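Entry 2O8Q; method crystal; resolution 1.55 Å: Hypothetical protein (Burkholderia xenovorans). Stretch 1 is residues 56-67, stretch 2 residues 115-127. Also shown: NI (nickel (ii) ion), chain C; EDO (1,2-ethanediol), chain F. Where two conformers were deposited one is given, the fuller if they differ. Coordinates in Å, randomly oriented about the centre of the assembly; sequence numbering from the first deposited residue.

Stretch 1 (56-67) PTWHTHTVGFQL
Stretch 2 115-127: IVSPAGFATSVVD

The two stretches pair as antiparallel β-strands in two short ladders separated by loops, with a nickel-binding histidine pair on one face and apolar packing toward the other end; together they bury 899 Å².

In the first ladder, the axes of strands 59-61 and 123-125 run at 161° and approach to 4.7 Å, with extended backbones (phi/psi -136/159° at Thr60, -122/137° at Ser124). His59 faces Val125 and His61 faces Thr123 as non-hydrogen-bonded pairs (CA-CA 4.3 and 4.5 Å), while Thr60 and Ser124 bond reciprocally, Thr60 N to Ser124 O at 3.0 Å and Ser124 N to Thr60 O at 2.9 Å. Val126 N to Trp58 O, Thr62 N to Ala122 O and Ala122 N to Thr62 OG1 (chi1 p), all 2.9 Å, extend the pairing. Between His61 and Gln66 the register shifts by two, and a cis peptide precedes Pro118. Gly64 N (phi/psi -82/-94°) reaches Ser117 O at 2.7 Å. The second ladder, also extended (-136/137° at Leu67, -121/128° at Ile115), pairs Gln66 with Val116 and Leu67 with Ile115: Ser117 N to Phe65 O, Leu67 N to Ile115 O and Ile115 N to Leu67 O are each 2.9 Å.

Alternation puts His59 (p, chi2 -86°) and His61 (m, chi2 -68°) on the same face, so each NE2 binds NI at 2.1 Å, alongside three waters and one atom from elsewhere in the structure. Their ND1 atoms are donors, His59 ND1 to Thr57 O at 2.9 Å and His61 ND1 to Thr123 OG1 (chi1 m) at 2.8 Å, so both ring nitrogens of each histidine are engaged. The edge of Phe121 (p) meets the face of His61, centroids 5.2 Å apart. On the opposite face, water 2 lies 2.6 Å from Thr60 OG1 and 3.0 Å from Ser124 OG, bridging two hydroxyls.

Val63 (m), between the ladders, packs CG1 3.2 Å from Val116 CG2 and 3.5 Å from Phe121 CG. Apolar side chains suit the buried second ladder: Phe65 (t, chi2 69°) sets CE2 4.1 Å from CG2 of Ile115 (m, chi2 95°), and Leu67 (t, p) packs CD2 4.2 Å from Ile115 CD1.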

# COMPACT_ATOMS: atom_id res chain seq x y z
N PRO A 56 15.55 -19.82 -17.42
CA PRO A 56 14.74 -19.55 -16.23
C PRO A 56 15.62 -19.46 -14.99
O PRO A 56 16.25 -20.44 -14.59
CB PRO A 56 13.79 -20.77 -16.16
CG PRO A 56 14.23 -21.71 -17.18
CD PRO A 56 15.54 -21.25 -17.76
N THR A 57 15.65 -18.27 -14.39
CA THR A 57 16.52 -17.96 -13.28
C THR A 57 15.69 -17.64 -12.04
O THR A 57 14.85 -16.75 -12.12
CB THR A 57 17.36 -16.74 -13.67
OG1 THR A 57 18.02 -17.04 -14.91
CG2 THR A 57 18.37 -16.47 -12.63
N TRP A 58 15.89 -18.39 -10.95
CA TRP A 58 15.24 -18.09 -9.68
C TRP A 58 15.61 -16.69 -9.25
O TRP A 58 16.78 -16.30 -9.26
CB TRP A 58 15.64 -19.08 -8.61
CG TRP A 58 15.04 -20.44 -8.78
CD1 TRP A 58 15.67 -21.56 -9.27
CD2 TRP A 58 13.72 -20.88 -8.39
NE1 TRP A 58 14.83 -22.65 -9.26
CE2 TRP A 58 13.65 -22.28 -8.68
CE3 TRP A 58 12.61 -20.26 -7.80
CZ2 TRP A 58 12.51 -23.02 -8.45
CZ3 TRP A 58 11.51 -21.01 -7.54
CH2 TRP A 58 11.44 -22.36 -7.88
N HIS A 59 14.61 -15.90 -8.85
CA HIS A 59 14.86 -14.52 -8.47
C HIS A 59 13.74 -14.05 -7.54
O HIS A 59 12.75 -14.75 -7.32
CB HIS A 59 14.94 -13.60 -9.71
CG HIS A 59 13.66 -13.52 -10.48
ND1 HIS A 59 13.32 -14.44 -11.45
CD2 HIS A 59 12.63 -12.64 -10.43
CE1 HIS A 59 12.15 -14.11 -11.97
NE2 HIS A 59 11.71 -13.02 -11.37
N THR A 60 13.93 -12.85 -7.00
CA THR A 60 12.97 -12.17 -6.17
C THR A 60 12.89 -10.70 -6.60
O THR A 60 13.81 -10.15 -7.19
CB THR A 60 13.38 -12.20 -4.68
OG1 THR A 60 14.60 -11.44 -4.50
CG2 THR A 60 13.61 -13.62 -4.20
N HIS A 61 11.79 -10.09 -6.24
CA HIS A 61 11.59 -8.65 -6.44
C HIS A 61 11.33 -7.96 -5.12
O HIS A 61 10.63 -8.50 -4.27
CB HIS A 61 10.42 -8.37 -7.38
CG HIS A 61 10.49 -9.15 -8.66
ND1 HIS A 61 11.44 -8.91 -9.62
CD2 HIS A 61 9.71 -10.15 -9.11
CE1 HIS A 61 11.26 -9.78 -10.62
NE2 HIS A 61 10.22 -10.55 -10.33
N THR A 62 11.83 -6.73 -4.99
CA THR A 62 11.62 -5.95 -3.74
C THR A 62 10.28 -5.22 -3.79
O THR A 62 10.21 -4.00 -3.89
CB THR A 62 12.82 -4.99 -3.42
OG1 THR A 62 12.88 -3.91 -4.39
CG2 THR A 62 14.06 -5.70 -3.36
N VAL A 63 9.20 -5.96 -3.78
CA VAL A 63 7.89 -5.43 -3.94
C VAL A 63 7.08 -5.67 -2.69
O VAL A 63 7.35 -6.67 -1.94
CB VAL A 63 7.13 -6.10 -5.14
CG1 VAL A 63 7.78 -5.71 -6.39
CG2 VAL A 63 6.98 -7.63 -4.99
N GLY A 64 6.12 -4.78 -2.44
CA GLY A 64 5.09 -5.07 -1.49
C GLY A 64 4.20 -5.90 -2.45
O GLY A 64 4.50 -7.07 -2.80
N PHE A 65 3.26 -5.25 -3.06
CA PHE A 65 2.16 -5.86 -3.74
C PHE A 65 2.59 -6.25 -5.14
O PHE A 65 3.25 -5.45 -5.83
CB PHE A 65 0.99 -4.87 -3.83
CG PHE A 65 -0.21 -5.45 -4.50
CD1 PHE A 65 -0.93 -6.46 -3.87
CD2 PHE A 65 -0.56 -5.05 -5.77
CE1 PHE A 65 -2.01 -7.05 -4.50
CE2 PHE A 65 -1.66 -5.65 -6.39
CZ PHE A 65 -2.38 -6.60 -5.75
N GLN A 66 2.24 -7.46 -5.55
CA GLN A 66 2.49 -7.84 -6.91
C GLN A 66 1.45 -8.85 -7.44
O GLN A 66 1.27 -9.91 -6.88
CB GLN A 66 3.90 -8.47 -7.03
CG GLN A 66 4.28 -8.77 -8.46
CD GLN A 66 5.76 -9.13 -8.58
OE1 GLN A 66 6.26 -9.95 -7.79
NE2 GLN A 66 6.46 -8.50 -9.57
N LEU A 67 0.77 -8.47 -8.54
CA LEU A 67 -0.25 -9.33 -9.14
C LEU A 67 -0.12 -9.38 -10.63
O LEU A 67 0.10 -8.34 -11.26
CB LEU A 67 -1.66 -8.74 -8.84
CG LEU A 67 -2.90 -9.51 -9.32
CD1 LEU A 67 -3.05 -10.92 -8.74
CD2 LEU A 67 -4.18 -8.69 -9.02
N ILE A 115 0.51 -5.53 -11.89
CA ILE A 115 0.24 -4.44 -10.95
C ILE A 115 1.20 -4.64 -9.79
O ILE A 115 1.25 -5.71 -9.21
CB ILE A 115 -1.21 -4.42 -10.46
CG1 ILE A 115 -2.19 -4.57 -11.62
CG2 ILE A 115 -1.43 -3.16 -9.58
CD1 ILE A 115 -2.68 -6.02 -11.90
N VAL A 116 1.96 -3.61 -9.41
CA VAL A 116 3.05 -3.79 -8.46
C VAL A 116 3.26 -2.53 -7.66
O VAL A 116 3.07 -1.42 -8.19
CB VAL A 116 4.36 -4.08 -9.25
CG1 VAL A 116 4.91 -2.76 -9.94
CG2 VAL A 116 5.48 -4.71 -8.39
N SER A 117 3.65 -2.67 -6.40
CA SER A 117 4.07 -1.55 -5.56
C SER A 117 5.42 -1.95 -4.96
O SER A 117 5.56 -3.07 -4.47
CB SER A 117 3.10 -1.31 -4.43
OG SER A 117 3.61 -0.28 -3.59
N PRO A 118 6.46 -1.09 -5.02
CA PRO A 118 6.46 0.19 -5.72
C PRO A 118 6.67 -0.05 -7.24
O PRO A 118 7.08 -1.16 -7.64
CB PRO A 118 7.70 0.91 -5.17
CG PRO A 118 8.66 -0.25 -4.86
CD PRO A 118 7.77 -1.40 -4.42
N ALA A 119 6.57 1.01 -8.04
CA ALA A 119 6.88 0.91 -9.48
C ALA A 119 8.33 0.53 -9.69
O ALA A 119 8.61 -0.31 -10.58
CB ALA A 119 6.56 2.20 -10.20
N GLY A 120 9.23 1.13 -8.91
CA GLY A 120 10.68 0.97 -9.10
C GLY A 120 11.29 -0.07 -8.19
O GLY A 120 12.22 0.20 -7.46
N PHE A 121 10.78 -1.30 -8.26
CA PHE A 121 11.38 -2.41 -7.49
C PHE A 121 12.73 -2.91 -8.05
O PHE A 121 13.04 -2.81 -9.28
CB PHE A 121 10.39 -3.54 -7.35
CG PHE A 121 9.93 -4.11 -8.67
CD1 PHE A 121 8.86 -3.59 -9.37
CD2 PHE A 121 10.61 -5.19 -9.22
CE1 PHE A 121 8.48 -4.13 -10.58
CE2 PHE A 121 10.22 -5.72 -10.42
CZ PHE A 121 9.13 -5.18 -11.10
N ALA A 122 13.55 -3.45 -7.16
CA ALA A 122 14.79 -4.12 -7.58
C ALA A 122 14.52 -5.64 -7.78
O ALA A 122 13.53 -6.16 -7.32
CB ALA A 122 15.91 -3.90 -6.53
N THR A 123 15.40 -6.29 -8.54
CA THR A 123 15.31 -7.73 -8.79
C THR A 123 16.65 -8.35 -8.44
O THR A 123 17.69 -7.82 -8.82
CB THR A 123 14.95 -7.97 -10.27
OG1 THR A 123 13.64 -7.42 -10.54
CG2 THR A 123 14.95 -9.48 -10.59
N SER A 124 16.62 -9.42 -7.67
CA SER A 124 17.84 -10.11 -7.27
C SER A 124 17.80 -11.56 -7.70
O SER A 124 16.79 -12.21 -7.54
CB SER A 124 18.05 -10.03 -5.75
OG SER A 124 17.94 -8.68 -5.29
N VAL A 125 18.91 -12.07 -8.22
CA VAL A 125 18.99 -13.48 -8.58
C VAL A 125 19.19 -14.26 -7.27
O VAL A 125 19.95 -13.80 -6.40
CB VAL A 125 20.15 -13.73 -9.60
CG1 VAL A 125 20.33 -15.19 -9.86
CG2 VAL A 125 19.85 -12.99 -10.91
N VAL A 126 18.53 -15.41 -7.11
CA VAL A 126 18.65 -16.18 -5.87
C VAL A 126 19.99 -16.89 -5.87
O VAL A 126 20.34 -17.53 -6.87
CB VAL A 126 17.55 -17.25 -5.69
CG1 VAL A 126 17.86 -18.22 -4.52
CG2 VAL A 126 16.21 -16.57 -5.48
N ASP A 127 20.73 -16.74 -4.75
CA ASP A 127 21.98 -17.45 -4.47
C ASP A 127 21.66 -18.92 -4.14
O ASP A 127 21.22 -19.24 -3.02
CB ASP A 127 22.73 -16.78 -3.29
NI NI C . 9.78 -12.22 -11.48
C1 EDO F . 2.23 0.87 -0.79
O1 EDO F . 3.64 1.03 -0.48
C2 EDO F . 1.55 -0.48 -0.42
O2 EDO F . 2.12 -1.72 -0.91
O HOH W 1 19.11 -17.95 -9.42
O HOH W 2 15.05 -8.85 -4.53
O HOH W 3 7.80 -11.45 -11.59
O HOH W 4 10.33 -11.16 -13.27
O HOH W 5 9.16 -13.75 -12.86